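Local coordinates for protein folylpolyglutamate synthase (FolC) (PDB 6K8C) that probably adds glutamate to dihydropteroate and to tetrahydrofolates in ATP-driven ligase reactions, giving dihydrofolate and folylpolyglutamates, at residues K157-D166 with A187-Q198; P5-F15 with E100-Q108. All coordinates share one frame; numbering follows the deposited sequence.

Interaction 2 comes first along the chain and is complete before interaction 1 begins. It sets the N-terminal residues 5-15, at the start of helix 12-17, against helix 100-110. Interaction 1 pairs neighbouring parallel strands 159-162 and 191-194, near one end of the eight-stranded mixed sheet, with helix 177-185 on the path between them. The centres lie 34 Å apart and the nearest atoms about 21 Å, so the two do not touch. Helix 100-110 follows directly on strand 96-97, which is the outermost strand at the other end of that sheet. Interaction 1 therefore belongs to the sheet itself, whereas interaction 2 lays the first modelled residues against the helix that follows the sheet's edge strand.

Interaction 1 of 2, residues K157-D166 with A187-Q198; sequences KTLSVFTPID and AMGSLSIIAPQQ
Bent at chi2 (-79°) after a first torsion that sets CG opposite the carbonyl carbon, the Gln197 side chain turns its amide back onto residues 163-165, where both ends are used. NE2 donates to Thr163 O at 2.9 Å; the bond is straight (176°) and lies in the amide plane of Gln197, yet it arrives well above the plane of the Thr163 carbonyl. OE1 takes the Ile165 N-H on a lone pair at 3.0 Å, and a water joins the same oxygen to Ile165 O and Gln198 N. The amide is thereby held against rotation. Upstream, the strands pair in parallel through Ser160 N to Leu191 O, Ile193 N to Ser160 O, Phe162 N to Ile193 O and Ala195 N to Phe162 O. On one face of the sheet Ile193 CD1 packs tightly on Leu159 CD1 (3.5 Å), while Val161 CG2 approaches the same methyl only loosely. On the other face, Phe162 turns the edge of its ring to Met188 CB, 3.7 Å from CZ, and to Ser192 OG; Leu185 of helix 177-185 also touches this side chain. One water bridges Ser160 OG, Ser192 OG, Gly189 N and Leu191 O, joining the strands where no direct bond links the two hydroxyls. At the start, Lys157 curls so that NZ reaches Ala187 O at 2.9 Å. Strand 159-162 also pairs with strand 48-53, and helix 177-185 lies on the path to strand 191-194: a beta-alpha-beta crossover in the parallel part of the Mur ligase middle domain, of the P-loop NTPase clan.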
ATOM      1  N   LYS A 157      16.878  10.823  -1.857  1.00 34.94           N
ATOM      2  CA  LYS A 157      15.579  10.988  -2.486  1.00 34.15           C
ATOM      3  C   LYS A 157      15.609  12.143  -3.473  1.00 34.01           C
ATOM      4  O   LYS A 157      16.171  13.206  -3.192  1.00 41.08           O
ATOM      5  CB  LYS A 157      14.485  11.216  -1.439  1.00 49.65           C
ATOM      6  CG  LYS A 157      14.776  12.328  -0.454  1.00 50.37           C
ATOM      7  CD  LYS A 157      13.597  12.542   0.478  1.00 45.22           C
ATOM      8  CE  LYS A 157      13.384  11.332   1.373  1.00 55.48           C
ATOM      9  NZ  LYS A 157      14.023  11.515   2.701  1.00 52.91           N
ATOM     10  N   THR A 158      15.014  11.913  -4.639  1.00 30.46           N
ATOM     11  CA  THR A 158      14.749  12.993  -5.580  1.00 32.49           C
ATOM     12  C   THR A 158      13.487  13.755  -5.198  1.00 31.28           C
ATOM     13  O   THR A 158      13.431  14.984  -5.323  1.00 26.58           O
ATOM     14  CB  THR A 158      14.608  12.414  -6.988  1.00 33.43           C
ATOM     15  OG1 THR A 158      15.743  11.594  -7.278  1.00 37.75           O
ATOM     16  CG2 THR A 158      14.490  13.518  -8.027  1.00 37.11           C
ATOM     17  N   LEU A 159      12.471  13.043  -4.722  1.00 28.71           N
ATOM     18  CA  LEU A 159      11.157  13.631  -4.509  1.00 26.01           C
ATOM     19  C   LEU A 159      10.445  12.840  -3.425  1.00 26.00           C
ATOM     20  O   LEU A 159      10.568  11.617  -3.371  1.00 29.95           O
ATOM     21  CB  LEU A 159      10.341  13.604  -5.803  1.00 30.98           C
ATOM     22  CG  LEU A 159       8.895  14.078  -5.773  1.00 27.67           C
ATOM     23  CD1 LEU A 159       8.852  15.589  -5.623  1.00 30.81           C
ATOM     24  CD2 LEU A 159       8.198  13.627  -7.052  1.00 32.68           C
ATOM     25  N   SER A 160       9.720  13.542  -2.560  1.00 25.94           N
ATOM     26  CA  SER A 160       8.798  12.914  -1.624  1.00 30.31           C
ATOM     27  C   SER A 160       7.369  13.223  -2.047  1.00 27.44           C
ATOM     28  O   SER A 160       7.077  14.328  -2.517  1.00 25.30           O
ATOM     29  CB  SER A 160       9.034  13.403  -0.193  1.00 32.28           C
ATOM     30  OG  SER A 160      10.357  13.117   0.232  1.00 33.87           O
ATOM     31  N   VAL A 161       6.485  12.241  -1.904  1.00 25.29           N
ATOM     32  CA  VAL A 161       5.054  12.432  -2.114  1.00 27.26           C
ATOM     33  C   VAL A 161       4.359  12.130  -0.796  1.00 28.21           C
ATOM     34  O   VAL A 161       4.410  10.993  -0.311  1.00 25.03           O
ATOM     35  CB  VAL A 161       4.511  11.538  -3.238  1.00 21.55           C
ATOM     36  CG1 VAL A 161       3.005  11.717  -3.362  1.00 23.29           C
ATOM     37  CG2 VAL A 161       5.199  11.868  -4.557  1.00 24.31           C
ATOM     38  N   PHE A 162       3.717  13.138  -0.209  1.00 24.42           N
ATOM     39  CA  PHE A 162       3.004  12.960   1.049  1.00 22.39           C
ATOM     40  C   PHE A 162       1.526  12.772   0.742  1.00 25.89           C
ATOM     41  O   PHE A 162       0.829  13.734   0.405  1.00 24.74           O
ATOM     42  CB  PHE A 162       3.245  14.142   1.986  1.00 23.71           C
ATOM     43  CG  PHE A 162       4.658  14.209   2.503  1.00 25.23           C
ATOM     44  CD1 PHE A 162       5.090  13.325   3.481  1.00 30.36           C
ATOM     45  CD2 PHE A 162       5.551  15.138   2.002  1.00 26.62           C
ATOM     46  CE1 PHE A 162       6.398  13.373   3.959  1.00 29.62           C
ATOM     47  CE2 PHE A 162       6.855  15.197   2.474  1.00 34.69           C
ATOM     48  CZ  PHE A 162       7.280  14.306   3.454  1.00 33.40           C
ATOM     49  N   THR A 163       1.060  11.531   0.847  1.00 28.12           N
ATOM     50  CA  THR A 163      -0.357  11.215   0.723  1.00 22.00           C
ATOM     51  C   THR A 163      -1.063  11.628   2.015  1.00 27.09           C
ATOM     52  O   THR A 163      -0.416  12.069   2.969  1.00 27.34           O
ATOM     53  CB  THR A 163      -0.516   9.729   0.387  1.00 26.71           C
ATOM     54  OG1 THR A 163      -0.258   8.927   1.546  1.00 25.85           O
ATOM     55  CG2 THR A 163       0.442   9.330  -0.725  1.00 23.99           C
ATOM     56  N   PRO A 164      -2.398  11.555   2.071  1.00 24.82           N
ATOM     57  CA  PRO A 164      -3.103  12.043   3.271  1.00 25.59           C
ATOM     58  C   PRO A 164      -2.677  11.317   4.543  1.00 32.38           C
ATOM     59  O   PRO A 164      -2.561  10.089   4.574  1.00 27.70           O
ATOM     60  CB  PRO A 164      -4.575  11.782   2.938  1.00 34.68           C
ATOM     61  CG  PRO A 164      -4.630  11.954   1.452  1.00 27.51           C
ATOM     62  CD  PRO A 164      -3.347  11.293   0.970  1.00 26.30           C
ATOM     63  N   ILE A 165      -2.453  12.100   5.600  1.00 29.66           N
ATOM     64  CA  ILE A 165      -1.951  11.615   6.883  1.00 27.14           C
ATOM     65  C   ILE A 165      -3.087  11.646   7.899  1.00 40.05           C
ATOM     66  O   ILE A 165      -3.803  12.650   8.012  1.00 35.73           O
ATOM     67  CB  ILE A 165      -0.763  12.461   7.373  1.00 31.55           C
ATOM     68  CG1 ILE A 165       0.423  12.324   6.414  1.00 30.96           C
ATOM     69  CG2 ILE A 165      -0.359  12.065   8.784  1.00 35.50           C
ATOM     70  CD1 ILE A 165       1.393  13.487   6.489  1.00 31.36           C
ATOM     71  N   ASP A 166      -3.232  10.561   8.655  1.00 39.34           N
ATOM     72  CA  ASP A 166      -4.315  10.425   9.618  1.00 42.98           C
ATOM     73  C   ASP A 166      -3.844   9.525  10.757  1.00 52.17           C
ATOM     74  O   ASP A 166      -2.680   9.113  10.811  1.00 41.73           O
ATOM     75  CB  ASP A 166      -5.575   9.876   8.939  1.00 48.72           C
ATOM     76  CG  ASP A 166      -6.854  10.365   9.593  1.00 63.02           C
ATOM     77  OD1 ASP A 166      -6.799  10.799  10.763  1.00 62.54           O
ATOM     78  OD2 ASP A 166      -7.912  10.321   8.932  1.00 73.48           O
ATOM     79  N   ALA A 187      11.404  13.984   7.775  1.00 39.75           N
ATOM     80  CA  ALA A 187      12.361  13.457   6.816  1.00 48.19           C
ATOM     81  C   ALA A 187      12.115  13.953   5.395  1.00 48.38           C
ATOM     82  O   ALA A 187      12.653  13.371   4.445  1.00 43.07           O
ATOM     83  CB  ALA A 187      12.350  11.930   6.852  1.00 53.18           C
ATOM     84  N   MET A 188      11.319  15.009   5.223  1.00 39.16           N
ATOM     85  CA  MET A 188      11.132  15.573   3.895  1.00 32.94           C
ATOM     86  C   MET A 188      12.453  16.126   3.374  1.00 39.88           C
ATOM     87  O   MET A 188      13.261  16.675   4.130  1.00 36.91           O
ATOM     88  CB  MET A 188      10.050  16.663   3.914  1.00 38.04           C
ATOM     89  CG  MET A 188      10.540  18.069   4.224  1.00 34.40           C
ATOM     90  SD  MET A 188       9.320  19.378   3.935  1.00 36.66           S
ATOM     91  CE  MET A 188       7.941  18.848   4.951  1.00 29.63           C
ATOM     92  N   GLY A 189      12.691  15.935   2.085  1.00 39.07           N
ATOM     93  CA  GLY A 189      13.869  16.453   1.420  1.00 36.19           C
ATOM     94  C   GLY A 189      13.627  17.826   0.833  1.00 40.43           C
ATOM     95  O   GLY A 189      12.768  18.583   1.294  1.00 39.68           O
ATOM     96  N   SER A 190      14.379  18.143  -0.220  1.00 34.34           N
ATOM     97  CA  SER A 190      14.338  19.482  -0.786  1.00 36.58           C
ATOM     98  C   SER A 190      13.130  19.715  -1.685  1.00 36.24           C
ATOM     99  O   SER A 190      12.797  20.872  -1.960  1.00 34.37           O
ATOM    100  CB  SER A 190      15.623  19.755  -1.571  1.00 33.67           C
ATOM    101  OG  SER A 190      15.743  18.869  -2.670  1.00 40.15           O
ATOM    102  N   LEU A 191      12.460  18.654  -2.134  1.00 35.71           N
ATOM    103  CA  LEU A 191      11.376  18.766  -3.105  1.00 39.42           C
ATOM    104  C   LEU A 191      10.294  17.762  -2.744  1.00 34.08           C
ATOM    105  O   LEU A 191      10.554  16.556  -2.721  1.00 29.07           O
ATOM    106  CB  LEU A 191      11.892  18.518  -4.529  1.00 38.85           C
ATOM    107  CG  LEU A 191      10.882  18.622  -5.673  1.00 30.84           C
ATOM    108  CD1 LEU A 191      10.225  19.979  -5.669  1.00 32.06           C
ATOM    109  CD2 LEU A 191      11.559  18.341  -7.011  1.00 32.34           C
ATOM    110  N   SER A 192       9.085  18.251  -2.469  1.00 29.03           N
ATOM    111  CA  SER A 192       8.010  17.371  -2.035  1.00 32.74           C
ATOM    112  C   SER A 192       6.670  17.844  -2.577  1.00 29.96           C
ATOM    113  O   SER A 192       6.413  19.046  -2.681  1.00 33.73           O
ATOM    114  CB  SER A 192       7.937  17.285  -0.508  1.00 29.71           C
ATOM    115  OG  SER A 192       9.185  16.887   0.034  1.00 33.29           O
ATOM    116  N   ILE A 193       5.826  16.877  -2.905  1.00 30.44           N
ATOM    117  CA  ILE A 193       4.433  17.093  -3.264  1.00 27.38           C
ATOM    118  C   ILE A 193       3.587  16.660  -2.081  1.00 28.20           C
ATOM    119  O   ILE A 193       3.863  15.626  -1.465  1.00 26.94           O
ATOM    120  CB  ILE A 193       4.074  16.298  -4.532  1.00 35.16           C
ATOM    121  CG1 ILE A 193       4.799  16.901  -5.733  1.00 35.01           C
ATOM    122  CG2 ILE A 193       2.563  16.277  -4.769  1.00 30.54           C
ATOM    123  CD1 ILE A 193       5.491  15.885  -6.540  1.00 41.39           C
ATOM    124  N   ILE A 194       2.571  17.446  -1.736  1.00 24.85           N
ATOM    125  CA  ILE A 194       1.710  17.094  -0.614  1.00 22.64           C
ATOM    126  C   ILE A 194       0.262  17.069  -1.091  1.00 29.49           C
ATOM    127  O   ILE A 194      -0.238  18.061  -1.635  1.00 29.04           O
ATOM    128  CB  ILE A 194       1.900  18.038   0.593  1.00 27.00           C
ATOM    129  CG1 ILE A 194       1.094  17.543   1.793  1.00 28.95           C
ATOM    130  CG2 ILE A 194       1.579  19.485   0.269  1.00 30.81           C
ATOM    131  CD1 ILE A 194       1.739  17.871   3.132  1.00 36.99           C
ATOM    132  N   ALA A 195      -0.396  15.919  -0.910  1.00 29.02           N
ATOM    133  CA  ALA A 195      -1.823  15.782  -1.170  1.00 28.70           C
ATOM    134  C   ALA A 195      -2.617  16.637  -0.183  1.00 27.55           C
ATOM    135  O   ALA A 195      -2.080  17.065   0.844  1.00 26.96           O
ATOM    136  CB  ALA A 195      -2.230  14.310  -1.049  1.00 25.38           C
ATOM    137  N   PRO A 196      -3.895  16.908  -0.470  1.00 27.06           N
ATOM    138  CA  PRO A 196      -4.716  17.664   0.490  1.00 28.65           C
ATOM    139  C   PRO A 196      -4.730  16.984   1.854  1.00 31.40           C
ATOM    140  O   PRO A 196      -4.915  15.768   1.962  1.00 36.54           O
ATOM    141  CB  PRO A 196      -6.106  17.677  -0.161  1.00 28.16           C
ATOM    142  CG  PRO A 196      -5.825  17.546  -1.623  1.00 29.59           C
ATOM    143  CD  PRO A 196      -4.636  16.624  -1.714  1.00 27.28           C
ATOM    144  N   GLN A 197      -4.498  17.779   2.896  1.00 29.24           N
ATOM    145  CA  GLN A 197      -4.319  17.289   4.256  1.00 33.90           C
ATOM    146  C   GLN A 197      -5.287  17.997   5.192  1.00 37.31           C
ATOM    147  O   GLN A 197      -5.947  18.971   4.827  1.00 32.71           O
ATOM    148  CB  GLN A 197      -2.887  17.525   4.763  1.00 28.33           C
ATOM    149  CG  GLN A 197      -1.781  17.035   3.849  1.00 28.01           C
ATOM    150  CD  GLN A 197      -1.570  15.545   3.956  1.00 29.29           C
ATOM    151  OE1 GLN A 197      -1.921  14.936   4.963  1.00 31.04           O
ATOM    152  NE2 GLN A 197      -1.003  14.946   2.913  1.00 27.28           N
ATOM    153  N   GLN A 198      -5.341  17.509   6.429  1.00 35.36           N
ATOM    154  CA  GLN A 198      -5.986  18.263   7.489  1.00 41.02           C
ATOM    155  C   GLN A 198      -5.163  19.506   7.820  1.00 37.62           C
ATOM    156  O   GLN A 198      -3.955  19.568   7.569  1.00 34.91           O
ATOM    157  CB  GLN A 198      -6.169  17.391   8.729  1.00 44.30           C
ATOM    158  CG  GLN A 198      -7.207  16.300   8.555  1.00 46.71           C
ATOM    159  CD  GLN A 198      -7.310  15.400   9.768  1.00 59.48           C
ATOM    160  OE1 GLN A 198      -7.607  15.860  10.870  1.00 63.80           O
ATOM    161  NE2 GLN A 198      -7.060  14.109   9.573  1.00 60.99           N
TER
HETATM  162  O   HOH W   1      16.240  15.726  -0.981  1.00 41.66           O
HETATM  163  O   HOH W   2      13.335  15.695  -2.175  1.00 30.15           O
HETATM  164  O   HOH W   3      11.398  15.498  -0.261  1.00 33.72           O
HETATM  165  O   HOH W   4      10.489  11.866   2.720  1.00 42.53           O
HETATM  166  O   HOH W   5      -3.872  15.119   6.964  1.00 36.70           O

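Interaction 2 of 2, residues P5-F15 with E100-Q108; sequences PLNGLNGLKAF and ESVLENAHQ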
ATOM      1  N   PRO A   5      12.424 -22.553  -5.998  1.00 67.84           N
ATOM      2  CA  PRO A   5      12.935 -21.221  -6.339  1.00 64.44           C
ATOM      3  C   PRO A   5      13.217 -20.390  -5.091  1.00 61.46           C
ATOM      4  O   PRO A   5      14.358 -20.340  -4.622  1.00 56.26           O
ATOM      5  CB  PRO A   5      11.799 -20.610  -7.167  1.00 59.06           C
ATOM      6  CG  PRO A   5      10.573 -21.491  -6.911  1.00 68.40           C
ATOM      7  CD  PRO A   5      10.955 -22.578  -5.949  1.00 58.29           C
ATOM      8  N   LEU A   6      12.177 -19.755  -4.553  1.00 52.26           N
ATOM      9  CA  LEU A   6      12.295 -19.069  -3.274  1.00 59.57           C
ATOM     10  C   LEU A   6      12.380 -20.034  -2.099  1.00 59.67           C
ATOM     11  O   LEU A   6      12.554 -19.582  -0.960  1.00 52.99           O
ATOM     12  CB  LEU A   6      11.109 -18.118  -3.075  1.00 49.81           C
ATOM     13  CG  LEU A   6      10.821 -17.170  -4.248  1.00 53.64           C
ATOM     14  CD1 LEU A   6       9.402 -16.618  -4.170  1.00 61.44           C
ATOM     15  CD2 LEU A   6      11.840 -16.039  -4.329  1.00 36.23           C
ATOM     16  N   ASN A   7      12.265 -21.338  -2.350  1.00 64.17           N
ATOM     17  CA  ASN A   7      12.274 -22.358  -1.316  1.00 63.75           C
ATOM     18  C   ASN A   7      13.670 -22.963  -1.168  1.00 63.36           C
ATOM     19  O   ASN A   7      14.648 -22.496  -1.761  1.00 65.00           O
ATOM     20  CB  ASN A   7      11.250 -23.444  -1.641  1.00 67.01           C
ATOM     21  CG  ASN A   7       9.962 -23.306  -0.841  1.00 79.92           C
ATOM     22  OD1 ASN A   7       9.904 -23.673   0.332  1.00 85.38           O
ATOM     23  ND2 ASN A   7       8.921 -22.776  -1.476  1.00 76.35           N
ATOM     24  N   GLY A   8      13.762 -24.024  -0.369  1.00 64.80           N
ATOM     25  CA  GLY A   8      15.027 -24.674  -0.108  1.00 49.86           C
ATOM     26  C   GLY A   8      15.695 -24.153   1.152  1.00 56.84           C
ATOM     27  O   GLY A   8      15.275 -23.170   1.769  1.00 47.69           O
ATOM     28  N   LEU A   9      16.776 -24.840   1.533  1.00 55.72           N
ATOM     29  CA  LEU A   9      17.484 -24.501   2.766  1.00 52.75           C
ATOM     30  C   LEU A   9      18.078 -23.097   2.703  1.00 50.74           C
ATOM     31  O   LEU A   9      18.021 -22.347   3.686  1.00 38.75           O
ATOM     32  CB  LEU A   9      18.586 -25.527   3.042  1.00 49.96           C
ATOM     33  CG  LEU A   9      18.183 -26.848   3.697  1.00 59.13           C
ATOM     34  CD1 LEU A   9      19.423 -27.590   4.170  1.00 58.44           C
ATOM     35  CD2 LEU A   9      17.221 -26.615   4.854  1.00 50.60           C
ATOM     36  N   ASN A  10      18.671 -22.733   1.568  1.00 42.62           N
ATOM     37  CA  ASN A  10      19.291 -21.427   1.397  1.00 48.33           C
ATOM     38  C   ASN A  10      18.374 -20.430   0.701  1.00 38.40           C
ATOM     39  O   ASN A  10      18.816 -19.326   0.365  1.00 44.22           O
ATOM     40  CB  ASN A  10      20.602 -21.564   0.619  1.00 45.84           C
ATOM     41  CG  ASN A  10      21.635 -22.393   1.363  1.00 68.59           C
ATOM     42  OD1 ASN A  10      21.754 -22.307   2.585  1.00 63.30           O
ATOM     43  ND2 ASN A  10      22.392 -23.196   0.625  1.00 64.76           N
ATOM     44  N   GLY A  11      17.111 -20.787   0.494  1.00 34.56           N
ATOM     45  CA  GLY A  11      16.199 -19.934  -0.236  1.00 39.51           C
ATOM     46  C   GLY A  11      15.769 -18.708   0.550  1.00 39.88           C
ATOM     47  O   GLY A  11      16.004 -18.564   1.751  1.00 33.61           O
ATOM     48  N   LEU A  12      15.105 -17.800  -0.165  1.00 35.91           N
ATOM     49  CA  LEU A  12      14.667 -16.554   0.454  1.00 28.88           C
ATOM     50  C   LEU A  12      13.607 -16.805   1.524  1.00 27.42           C
ATOM     51  O   LEU A  12      13.615 -16.152   2.573  1.00 28.10           O
ATOM     52  CB  LEU A  12      14.137 -15.601  -0.614  1.00 28.25           C
ATOM     53  CG  LEU A  12      13.393 -14.380  -0.076  1.00 25.78           C
ATOM     54  CD1 LEU A  12      14.330 -13.514   0.752  1.00 27.15           C
ATOM     55  CD2 LEU A  12      12.786 -13.579  -1.222  1.00 31.62           C
ATOM     56  N   LYS A  13      12.689 -17.742   1.276  1.00 27.82           N
ATOM     57  CA  LYS A  13      11.616 -17.997   2.234  1.00 34.79           C
ATOM     58  C   LYS A  13      12.176 -18.382   3.600  1.00 40.51           C
ATOM     59  O   LYS A  13      11.741 -17.855   4.633  1.00 34.17           O
ATOM     60  CB  LYS A  13      10.682 -19.087   1.699  1.00 37.69           C
ATOM     61  CG  LYS A  13       9.648 -19.565   2.714  1.00 53.54           C
ATOM     62  CD  LYS A  13       8.790 -20.696   2.161  1.00 62.82           C
ATOM     63  CE  LYS A  13       7.652 -20.157   1.303  1.00 75.73           C
ATOM     64  NZ  LYS A  13       6.689 -19.331   2.088  1.00 70.81           N
ATOM     65  N   ALA A  14      13.166 -19.282   3.621  1.00 32.59           N
ATOM     66  CA  ALA A  14      13.775 -19.690   4.883  1.00 34.67           C
ATOM     67  C   ALA A  14      14.520 -18.536   5.537  1.00 33.42           C
ATOM     68  O   ALA A  14      14.491 -18.391   6.764  1.00 37.05           O
ATOM     69  CB  ALA A  14      14.715 -20.877   4.657  1.00 37.15           C
ATOM     70  N   PHE A  15      15.190 -17.702   4.738  1.00 30.09           N
ATOM     71  CA  PHE A  15      15.916 -16.566   5.298  1.00 35.22           C
ATOM     72  C   PHE A  15      14.968 -15.563   5.948  1.00 38.47           C
ATOM     73  O   PHE A  15      15.282 -14.991   7.000  1.00 33.29           O
ATOM     74  CB  PHE A  15      16.746 -15.893   4.206  1.00 32.89           C
ATOM     75  CG  PHE A  15      17.754 -14.910   4.721  1.00 37.69           C
ATOM     76  CD1 PHE A  15      18.803 -15.328   5.525  1.00 39.90           C
ATOM     77  CD2 PHE A  15      17.665 -13.569   4.382  1.00 32.13           C
ATOM     78  CE1 PHE A  15      19.744 -14.422   5.989  1.00 41.57           C
ATOM     79  CE2 PHE A  15      18.606 -12.664   4.834  1.00 40.81           C
ATOM     80  CZ  PHE A  15      19.645 -13.089   5.646  1.00 41.51           C
ATOM     81  N   GLU A 100       9.762 -14.954  -9.515  1.00 36.39           N
ATOM     82  CA  GLU A 100      10.342 -15.637  -8.360  1.00 41.74           C
ATOM     83  C   GLU A 100      11.845 -15.839  -8.515  1.00 35.03           C
ATOM     84  O   GLU A 100      12.606 -15.665  -7.554  1.00 35.50           O
ATOM     85  CB  GLU A 100       9.653 -16.982  -8.147  1.00 44.81           C
ATOM     86  CG  GLU A 100       8.212 -16.891  -7.710  1.00 47.48           C
ATOM     87  CD  GLU A 100       7.744 -18.158  -7.028  1.00 61.00           C
ATOM     88  OE1 GLU A 100       6.723 -18.111  -6.309  1.00 59.58           O
ATOM     89  OE2 GLU A 100       8.404 -19.202  -7.209  1.00 66.90           O
ATOM     90  N   SER A 101      12.298 -16.215  -9.712  1.00 35.32           N
ATOM     91  CA  SER A 101      13.717 -16.504  -9.889  1.00 35.25           C
ATOM     92  C   SER A 101      14.556 -15.237  -9.859  1.00 41.98           C
ATOM     93  O   SER A 101      15.695 -15.265  -9.378  1.00 33.69           O
ATOM     94  CB  SER A 101      13.940 -17.271 -11.193  1.00 52.15           C
ATOM     95  OG  SER A 101      13.077 -16.796 -12.210  1.00 68.13           O
ATOM     96  N   VAL A 102      14.014 -14.120 -10.354  1.00 33.57           N
ATOM     97  CA  VAL A 102      14.719 -12.844 -10.267  1.00 35.00           C
ATOM     98  C   VAL A 102      14.876 -12.421  -8.812  1.00 29.45           C
ATOM     99  O   VAL A 102      15.935 -11.928  -8.400  1.00 30.31           O
ATOM    100  CB  VAL A 102      13.974 -11.774 -11.088  1.00 45.15           C
ATOM    101  CG1 VAL A 102      14.615 -10.411 -10.895  1.00 33.99           C
ATOM    102  CG2 VAL A 102      13.947 -12.156 -12.564  1.00 50.02           C
ATOM    103  N   LEU A 103      13.824 -12.604  -8.013  1.00 31.12           N
ATOM    104  CA  LEU A 103      13.892 -12.256  -6.597  1.00 30.22           C
ATOM    105  C   LEU A 103      14.849 -13.176  -5.841  1.00 32.00           C
ATOM    106  O   LEU A 103      15.635 -12.715  -5.005  1.00 31.53           O
ATOM    107  CB  LEU A 103      12.490 -12.318  -5.990  1.00 29.52           C
ATOM    108  CG  LEU A 103      12.329 -11.972  -4.509  1.00 30.89           C
ATOM    109  CD1 LEU A 103      12.899 -10.591  -4.197  1.00 32.34           C
ATOM    110  CD2 LEU A 103      10.864 -12.056  -4.120  1.00 31.55           C
ATOM    111  N   GLU A 104      14.796 -14.480  -6.120  1.00 31.53           N
ATOM    112  CA  GLU A 104      15.703 -15.411  -5.451  1.00 27.40           C
ATOM    113  C   GLU A 104      17.157 -15.109  -5.799  1.00 32.67           C
ATOM    114  O   GLU A 104      18.047 -15.244  -4.951  1.00 39.73           O
ATOM    115  CB  GLU A 104      15.334 -16.849  -5.820  1.00 30.38           C
ATOM    116  CG  GLU A 104      16.332 -17.896  -5.337  1.00 43.91           C
ATOM    117  CD  GLU A 104      16.360 -18.050  -3.822  1.00 47.26           C
ATOM    118  OE1 GLU A 104      15.386 -17.647  -3.150  1.00 41.28           O
ATOM    119  OE2 GLU A 104      17.361 -18.588  -3.301  1.00 55.16           O
ATOM    120  N   ASN A 105      17.411 -14.665  -7.032  1.00 33.31           N
ATOM    121  CA  ASN A 105      18.773 -14.328  -7.435  1.00 32.52           C
ATOM    122  C   ASN A 105      19.295 -13.110  -6.680  1.00 38.56           C
ATOM    123  O   ASN A 105      20.465 -13.077  -6.282  1.00 33.39           O
ATOM    124  CB  ASN A 105      18.825 -14.096  -8.945  1.00 37.17           C
ATOM    125  CG  ASN A 105      20.146 -13.515  -9.396  1.00 51.57           C
ATOM    126  OD1 ASN A 105      20.253 -12.316  -9.655  1.00 54.50           O
ATOM    127  ND2 ASN A 105      21.164 -14.363  -9.484  1.00 58.04           N
ATOM    128  N   ALA A 106      18.453 -12.096  -6.478  1.00 30.03           N
ATOM    129  CA  ALA A 106      18.879 -10.950  -5.680  1.00 28.13           C
ATOM    130  C   ALA A 106      19.181 -11.369  -4.248  1.00 31.33           C
ATOM    131  O   ALA A 106      20.162 -10.912  -3.649  1.00 32.92           O
ATOM    132  CB  ALA A 106      17.802  -9.861  -5.704  1.00 29.15           C
ATOM    133  N   HIS A 107      18.336 -12.230  -3.681  1.00 26.45           N
ATOM    134  CA  HIS A 107      18.588 -12.746  -2.342  1.00 28.33           C
ATOM    135  C   HIS A 107      19.908 -13.509  -2.286  1.00 31.27           C
ATOM    136  O   HIS A 107      20.689 -13.349  -1.340  1.00 33.45           O
ATOM    137  CB  HIS A 107      17.431 -13.645  -1.909  1.00 26.83           C
ATOM    138  CG  HIS A 107      17.787 -14.579  -0.795  1.00 33.16           C
ATOM    139  ND1 HIS A 107      18.002 -14.147   0.495  1.00 32.28           N
ATOM    140  CD2 HIS A 107      17.999 -15.916  -0.786  1.00 35.64           C
ATOM    141  CE1 HIS A 107      18.317 -15.180   1.257  1.00 39.20           C
ATOM    142  NE2 HIS A 107      18.324 -16.265   0.504  1.00 31.40           N
ATOM    143  N   GLN A 108      20.181 -14.334  -3.298  1.00 32.45           N
ATOM    144  CA  GLN A 108      21.408 -15.128  -3.292  1.00 39.31           C
ATOM    145  C   GLN A 108      22.647 -14.239  -3.265  1.00 39.08           C
ATOM    146  O   GLN A 108      23.648 -14.583  -2.629  1.00 40.32           O
ATOM    147  CB  GLN A 108      21.439 -16.060  -4.502  1.00 35.98           C
ATOM    148  CG  GLN A 108      20.666 -17.359  -4.306  1.00 43.72           C
ATOM    149  CD  GLN A 108      20.970 -18.031  -2.973  1.00 50.14           C
ATOM    150  OE1 GLN A 108      22.127 -18.142  -2.567  1.00 47.19           O
ATOM    151  NE2 GLN A 108      19.927 -18.487  -2.288  1.00 40.66           N
TER
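Glu104 meets the N-terminal residues 5-15 along its whole side chain. Its CB lies 3.9 Å from Leu6 CD2, and CG, anti to the backbone N (chi1 172°), passes close to the Pro5 carbonyl oxygen, as does CD. A bend at chi2 then carries the carboxylate to the start of helix 12-17. There OE1 accepts the Leu12 N-H at 3.0 Å through its syn lone pair, while OE2 sits 3.5 Å from Gly11 CA and takes a nearly straight bond (167°) from Gln108 NE2, one turn on in its own helix. That amide also donates to Asn10 O at 3.0 Å, from above the carbonyl plane. His107 NE2 reaches the same oxygen from the opposite face at 3.1 Å, with the oxygen in the plane of the imidazole. Leu12 CA lies over one face of the His107 ring in a CH-pi contact, 3.7 Å from the centroid, and Phe15 CB comes within 3.4 Å of CE1. The other ring nitrogen, ND1, is bonded to Tyr124 OH of helix 121-132. Beside this polar group, Leu6 CD2 and Leu12 CD2 converge on Leu103, and Leu6 CD1 lies across the Glu100 side chain. As donor to Asn10 O, His107 NE2 carries a hydrogen. Glu104 OE1 also lies 3.2 Å from Pro5 O, two acceptors that should repel; the Leu12 N-H and the partial positive charge of the helix start would have to offset this, while the bond to Gln108 would tend to hold the carboxylate there.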